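Local atomic coordinates of 2,5-dihydroxypyridine 5,6-dioxygenase (Pseudomonas putida KT2440, PDB entry 7CUP), a protein that catalyses the iron(II)-dependent, dioxygen-driven opening of the 2,5-dihydroxypyridine ring between carbons 5 and 6, giving N-formylmaleamate in aerobic nicotinate degradation. Residues A[152-157]-A[329-334]; A[173-178]-A[194-199]. All blocks are in the same frame, centred on the assembly; numbering follows the deposited sequence.

Interaction 1 (A[152-157]-A[329-334])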
loop_
_atom_site.group_PDB
_atom_site.type_symbol
_atom_site.label_atom_id
_atom_site.label_comp_id
_atom_site.label_asym_id
_atom_site.label_seq_id
_atom_site.Cartn_x
_atom_site.Cartn_y
_atom_site.Cartn_z
ATOM N N ALA A 152 29.173 -44.044 -11.530
ATOM C CA ALA A 152 30.577 -43.656 -11.219
ATOM C C ALA A 152 30.933 -44.180 -9.830
ATOM O O ALA A 152 30.032 -44.245 -8.985
ATOM C CB ALA A 152 30.786 -42.157 -11.285
ATOM N N ARG A 153 32.196 -44.544 -9.611
ATOM C CA ARG A 153 32.668 -45.160 -8.339
ATOM C C ARG A 153 33.497 -44.143 -7.548
ATOM O O ARG A 153 33.580 -44.284 -6.298
ATOM C CB ARG A 153 33.447 -46.446 -8.641
ATOM C CG ARG A 153 32.562 -47.653 -8.923
ATOM C CD ARG A 153 31.803 -48.100 -7.679
ATOM N NE ARG A 153 32.359 -49.272 -6.992
ATOM C CZ ARG A 153 33.240 -49.264 -5.978
ATOM N NH1 ARG A 153 33.736 -48.130 -5.505
ATOM N NH2 ARG A 153 33.634 -50.411 -5.445
ATOM N N SER A 154 34.089 -43.176 -8.258
ATOM C CA SER A 154 34.832 -42.015 -7.705
ATOM C C SER A 154 34.571 -40.767 -8.565
ATOM O O SER A 154 34.354 -40.907 -9.805
ATOM C CB SER A 154 36.302 -42.303 -7.643
ATOM O OG SER A 154 36.883 -42.173 -8.936
ATOM N N LEU A 155 34.636 -39.584 -7.943
ATOM C CA LEU A 155 34.743 -38.291 -8.669
ATOM C C LEU A 155 36.122 -37.691 -8.377
ATOM O O LEU A 155 36.567 -37.776 -7.211
ATOM C CB LEU A 155 33.594 -37.365 -8.245
ATOM C CG LEU A 155 33.608 -35.958 -8.851
ATOM C CD1 LEU A 155 32.200 -35.389 -8.927
ATOM C CD2 LEU A 155 34.509 -35.026 -8.054
ATOM N N HIS A 156 36.775 -37.102 -9.389
ATOM C CA HIS A 156 38.107 -36.460 -9.203
ATOM C C HIS A 156 38.149 -35.062 -9.831
ATOM O O HIS A 156 37.735 -34.893 -11.011
ATOM C CB HIS A 156 39.264 -37.363 -9.706
ATOM C CG HIS A 156 40.557 -37.064 -9.010
ATOM N ND1 HIS A 156 41.006 -37.803 -7.915
ATOM C CD2 HIS A 156 41.453 -36.061 -9.180
ATOM C CE1 HIS A 156 42.139 -37.288 -7.465
ATOM N NE2 HIS A 156 42.438 -36.213 -8.228
ATOM N N VAL A 157 38.729 -34.099 -9.116
ATOM C CA VAL A 157 38.879 -32.725 -9.666
ATOM C C VAL A 157 40.352 -32.328 -9.686
ATOM O O VAL A 157 41.031 -32.497 -8.651
ATOM C CB VAL A 157 38.038 -31.715 -8.884
ATOM C CG1 VAL A 157 38.277 -30.296 -9.378
ATOM C CG2 VAL A 157 36.564 -32.082 -8.980
ATOM N N TYR A 329 36.518 -35.659 -13.384
ATOM C CA TYR A 329 36.508 -37.091 -13.785
ATOM C C TYR A 329 35.545 -37.897 -12.923
ATOM O O TYR A 329 35.506 -37.724 -11.666
ATOM C CB TYR A 329 37.903 -37.711 -13.665
ATOM C CG TYR A 329 38.923 -37.019 -14.513
ATOM C CD1 TYR A 329 39.669 -35.968 -14.007
ATOM C CD2 TYR A 329 39.118 -37.392 -15.826
ATOM C CE1 TYR A 329 40.600 -35.309 -14.790
ATOM C CE2 TYR A 329 40.046 -36.746 -16.622
ATOM C CZ TYR A 329 40.783 -35.703 -16.100
ATOM O OH TYR A 329 41.679 -35.057 -16.888
ATOM N N LEU A 330 34.829 -38.787 -13.610
ATOM C CA LEU A 330 34.083 -39.926 -13.029
ATOM C C LEU A 330 34.893 -41.199 -13.305
ATOM O O LEU A 330 35.091 -41.539 -14.496
ATOM C CB LEU A 330 32.704 -39.988 -13.688
ATOM C CG LEU A 330 31.811 -38.783 -13.407
ATOM C CD1 LEU A 330 30.427 -38.998 -14.002
ATOM C CD2 LEU A 330 31.739 -38.505 -11.903
ATOM N N ASP A 331 35.394 -41.838 -12.250
ATOM C CA ASP A 331 36.475 -42.842 -12.399
ATOM C C ASP A 331 37.559 -42.165 -13.249
ATOM O O ASP A 331 38.029 -41.087 -12.815
ATOM C CB ASP A 331 35.851 -44.139 -12.902
ATOM C CG ASP A 331 34.728 -44.556 -11.971
ATOM O OD1 ASP A 331 33.627 -44.739 -12.448
ATOM O OD2 ASP A 331 34.965 -44.624 -10.758
ATOM N N ASP A 332 37.921 -42.681 -14.425
ATOM C CA ASP A 332 38.955 -41.994 -15.248
ATOM C C ASP A 332 38.328 -41.555 -16.571
ATOM O O ASP A 332 39.046 -41.489 -17.568
ATOM C CB ASP A 332 40.243 -42.818 -15.373
ATOM C CG ASP A 332 40.005 -44.299 -15.573
ATOM O OD1 ASP A 332 39.031 -44.631 -16.280
ATOM O OD2 ASP A 332 40.787 -45.101 -15.006
ATOM N N LYS A 333 37.041 -41.212 -16.542
ATOM C CA LYS A 333 36.301 -40.585 -17.664
ATOM C C LYS A 333 36.002 -39.127 -17.293
ATOM O O LYS A 333 35.266 -38.892 -16.309
ATOM C CB LYS A 333 35.026 -41.382 -17.949
ATOM C CG LYS A 333 34.133 -40.827 -19.055
ATOM C CD LYS A 333 34.785 -40.782 -20.434
ATOM C CE LYS A 333 33.820 -40.412 -21.542
ATOM N NZ LYS A 333 32.551 -41.174 -21.435
ATOM N N ALA A 334 36.563 -38.197 -18.063
ATOM C CA ALA A 334 36.390 -36.735 -17.929
ATOM C C ALA A 334 34.972 -36.366 -18.356
ATOM O O ALA A 334 34.573 -36.794 -19.464
ATOM C CB ALA A 334 37.393 -36.003 -18.780
HETATM O O HOH W 1 38.513 -40.522 -10.141
#
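H156 and Y329 form an antiparallel hydrogen-bonded pair, H156 N giving to Y329 O at 2.7 Å and Y329 N to H156 O at 2.8 Å, with L155 and L330 the neighbouring non-hydrogen-bonded pair. Past strand 327-330, D331 N reaches S154 O at 2.8 Å, nearly straight at 168°. The D331 carboxylate takes over as acceptor: R153 N sits in its fork, on the syn side of both oxygens, 3.2 Å from OD1 and 3.0 Å from OD2, and S154 N adds a weak bond to OD2. With CG anti to the carbonyl carbon (chi1 -55°), the aspartate side chain is turned to these amides. An alanine in place of this aspartate would probably leave R153 N without either carboxylate acceptor and the loop before S154 less firmly held. One water joins S154 OG, 2.6 Å away, to D331 O. On the L330 face, A152 CB, a small methyl, lets L330 CB and CD2 both come to 3.8 Å, and L330 also packs on L148 and L149 of helix 136-151. On the other face H156 hydrogen-bonds H166 through ND1 and D164 through NE2, both on strand 164-168, and the Y329 ring edge lies near H156 O. D331 and D332 form a two-residue beta-hairpin turn close to type II', closed by paired L330 and K333; D331, its positive phi (50°) suiting that turn, ties it to strand 154-158.

Interaction 2 (A[173-178]-A[194-199])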
loop_
_atom_site.group_PDB
_atom_site.type_symbol
_atom_site.label_atom_id
_atom_site.label_comp_id
_atom_site.label_asym_id
_atom_site.label_seq_id
_atom_site.Cartn_x
_atom_site.Cartn_y
_atom_site.Cartn_z
ATOM N N PRO A 173 22.907 -41.107 -3.228
ATOM C CA PRO A 173 22.292 -40.970 -4.546
ATOM C C PRO A 173 22.831 -39.753 -5.326
ATOM O O PRO A 173 23.466 -38.918 -4.744
ATOM C CB PRO A 173 20.794 -40.846 -4.232
ATOM C CG PRO A 173 20.723 -40.340 -2.818
ATOM C CD PRO A 173 22.024 -40.713 -2.135
ATOM N N ALA A 174 22.570 -39.712 -6.631
ATOM C CA ALA A 174 22.691 -38.548 -7.532
ATOM C C ALA A 174 21.405 -37.714 -7.402
ATOM O O ALA A 174 20.332 -38.305 -7.372
ATOM C CB ALA A 174 22.869 -39.041 -8.942
ATOM N N VAL A 175 21.507 -36.392 -7.276
ATOM C CA VAL A 175 20.326 -35.485 -7.281
ATOM C C VAL A 175 20.484 -34.535 -8.460
ATOM O O VAL A 175 21.602 -34.051 -8.684
ATOM C CB VAL A 175 20.172 -34.756 -5.940
ATOM C CG1 VAL A 175 19.075 -33.701 -5.983
ATOM C CG2 VAL A 175 19.898 -35.747 -4.824
ATOM N N THR A 176 19.402 -34.337 -9.207
ATOM C CA THR A 176 19.320 -33.372 -10.331
ATOM C C THR A 176 18.409 -32.187 -9.973
ATOM O O THR A 176 17.453 -32.368 -9.197
ATOM C CB THR A 176 18.820 -34.068 -11.597
ATOM O OG1 THR A 176 17.459 -34.453 -11.403
ATOM C CG2 THR A 176 19.672 -35.272 -11.931
ATOM N N GLU A 177 18.725 -31.015 -10.525
ATOM C CA GLU A 177 17.823 -29.844 -10.579
ATOM C C GLU A 177 17.799 -29.388 -12.033
ATOM O O GLU A 177 18.877 -28.999 -12.480
ATOM C CB GLU A 177 18.313 -28.744 -9.629
ATOM C CG GLU A 177 18.571 -29.192 -8.217
ATOM C CD GLU A 177 18.842 -28.073 -7.231
ATOM O OE1 GLU A 177 18.580 -26.921 -7.579
ATOM O OE2 GLU A 177 19.297 -28.356 -6.102
ATOM N N TYR A 178 16.657 -29.482 -12.746
ATOM C CA TYR A 178 16.469 -29.052 -14.166
ATOM C C TYR A 178 15.325 -28.030 -14.303
ATOM O O TYR A 178 14.980 -27.650 -15.450
ATOM C CB TYR A 178 16.222 -30.244 -15.116
ATOM C CG TYR A 178 15.162 -31.248 -14.694
ATOM C CD1 TYR A 178 13.806 -30.975 -14.846
ATOM C CD2 TYR A 178 15.500 -32.501 -14.194
ATOM C CE1 TYR A 178 12.824 -31.877 -14.470
ATOM C CE2 TYR A 178 14.524 -33.420 -13.819
ATOM C CZ TYR A 178 13.178 -33.116 -13.955
ATOM O OH TYR A 178 12.189 -34.017 -13.621
ATOM N N PHE A 194 21.693 -28.391 -13.121
ATOM C CA PHE A 194 22.947 -29.015 -12.617
ATOM C C PHE A 194 22.625 -30.277 -11.813
ATOM O O PHE A 194 21.440 -30.672 -11.667
ATOM C CB PHE A 194 23.755 -27.993 -11.807
ATOM C CG PHE A 194 23.087 -27.467 -10.563
ATOM C CD1 PHE A 194 22.115 -26.469 -10.639
ATOM C CD2 PHE A 194 23.476 -27.912 -9.308
ATOM C CE1 PHE A 194 21.514 -25.977 -9.484
ATOM C CE2 PHE A 194 22.895 -27.390 -8.151
ATOM C CZ PHE A 194 21.903 -26.437 -8.245
ATOM N N LEU A 195 23.666 -30.915 -11.290
ATOM C CA LEU A 195 23.534 -32.204 -10.580
ATOM C C LEU A 195 24.721 -32.371 -9.627
ATOM O O LEU A 195 25.752 -31.695 -9.808
ATOM C CB LEU A 195 23.395 -33.342 -11.606
ATOM C CG LEU A 195 24.688 -33.965 -12.161
ATOM C CD1 LEU A 195 24.408 -35.321 -12.808
ATOM C CD2 LEU A 195 25.336 -33.025 -13.165
ATOM N N PHE A 196 24.545 -33.226 -8.623
ATOM C CA PHE A 196 25.528 -33.456 -7.549
ATOM C C PHE A 196 25.233 -34.787 -6.842
ATOM O O PHE A 196 24.118 -35.327 -6.996
ATOM C CB PHE A 196 25.482 -32.286 -6.565
ATOM C CG PHE A 196 24.093 -31.930 -6.093
ATOM C CD1 PHE A 196 23.549 -32.532 -4.966
ATOM C CD2 PHE A 196 23.336 -30.992 -6.772
ATOM C CE1 PHE A 196 22.278 -32.199 -4.527
ATOM C CE2 PHE A 196 22.060 -30.664 -6.338
ATOM C CZ PHE A 196 21.524 -31.276 -5.226
ATOM N N THR A 197 26.245 -35.305 -6.142
ATOM C CA THR A 197 26.153 -36.380 -5.124
ATOM C C THR A 197 26.802 -35.903 -3.836
ATOM O O THR A 197 27.078 -34.696 -3.714
ATOM C CB THR A 197 26.925 -37.670 -5.457
ATOM O OG1 THR A 197 27.382 -37.716 -6.808
ATOM C CG2 THR A 197 26.096 -38.884 -5.123
ATOM N N TRP A 198 27.037 -36.849 -2.925
ATOM C CA TRP A 198 27.856 -36.683 -1.711
ATOM C C TRP A 198 28.993 -37.689 -1.794
ATOM O O TRP A 198 28.825 -38.759 -2.366
ATOM C CB TRP A 198 26.973 -36.880 -0.472
ATOM C CG TRP A 198 25.923 -35.826 -0.330
ATOM C CD1 TRP A 198 25.886 -34.834 0.606
ATOM C CD2 TRP A 198 24.734 -35.677 -1.125
ATOM N NE1 TRP A 198 24.775 -34.063 0.428
ATOM C CE2 TRP A 198 24.049 -34.553 -0.622
ATOM C CE3 TRP A 198 24.163 -36.405 -2.176
ATOM C CZ2 TRP A 198 22.826 -34.137 -1.136
ATOM C CZ3 TRP A 198 22.959 -35.988 -2.698
ATOM C CH2 TRP A 198 22.309 -34.860 -2.188
ATOM N N PRO A 199 30.192 -37.368 -1.281
ATOM C CA PRO A 199 31.246 -38.375 -1.156
ATOM C C PRO A 199 30.850 -39.412 -0.090
ATOM O O PRO A 199 30.090 -39.080 0.836
ATOM C CB PRO A 199 32.466 -37.578 -0.686
ATOM C CG PRO A 199 31.876 -36.353 0.017
ATOM C CD PRO A 199 30.559 -36.076 -0.683
#
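Two hydrogen-bonded antiparallel pairs, V175 with F196 and E177 with F194, join strands 175-177 and 194-197, and T176 faces L195 in the non-hydrogen-bonded pair between them. V175 N to F196 O spans 2.8 Å, almost linear at 177°, and E177 N to F194 O is equally straight; the return bonds from F196 N and F194 N are more bent. Between the pairs, L195 CA lies 3.3 Å from V175 O in a CA-H...O contact.

Apolar contacts gather on the face of V175 and F196. The valine, branched at CB as suits a strand, divides its methyls between two rings: CG1 rests 3.5 Å from F196 CZ, and CG2 lies in plane at the edge of the W198 indole, 3.7 Å from CH2. With CG between the backbone N and the carbonyl carbon (chi1 50°), the F196 ring leans toward the neighbouring strand, one face passing over V175 O near the rim.

E177 brings a polar group to the same face. Extended beyond CG, it gives one carboxylate oxygen to each of two phenylalanine rings: OE1 comes 3.4 Å from F194 CZ, obliquely, with the planes 45° apart, whereas OE2 approaches the edge of F196, 3.6 Å from CE2. There OE2 faces the slightly positive C-H rim, probably a modest favourable contact.

F196 and W198 lie against the iron ligand H265 on strand 263-269, which continues the sheet beyond 194-197. On the opposite face, T176 and L195 pack on V142 and L149 of helix 136-151, and T176 OG1 bonds R186; on the E177 side, strand 187-189 adjoins.

How the interactions relate
Both interactions are antiparallel strand pairings, but they belong to different five-stranded sheets; their centres are about 14 Å apart and their nearest atoms about 6 Å, so the two do not touch. Interaction 2 is nested inside the loop that interaction 1 closes. Helix 136-151 links them, for L149 meets L330 of the one and L195 and T197 of the other. Interaction 1 is partly buried, about 22 Å from the chain centre; its distinctive chemistry is polar, a carboxylate accepting from backbone N-H groups and a bridging water, with a smaller apolar face. Interaction 2, at about 9 Å, is buried and dominated by aromatic rings, the F196 side chain about 4 Å from that of H265, against about 10 Å for L155.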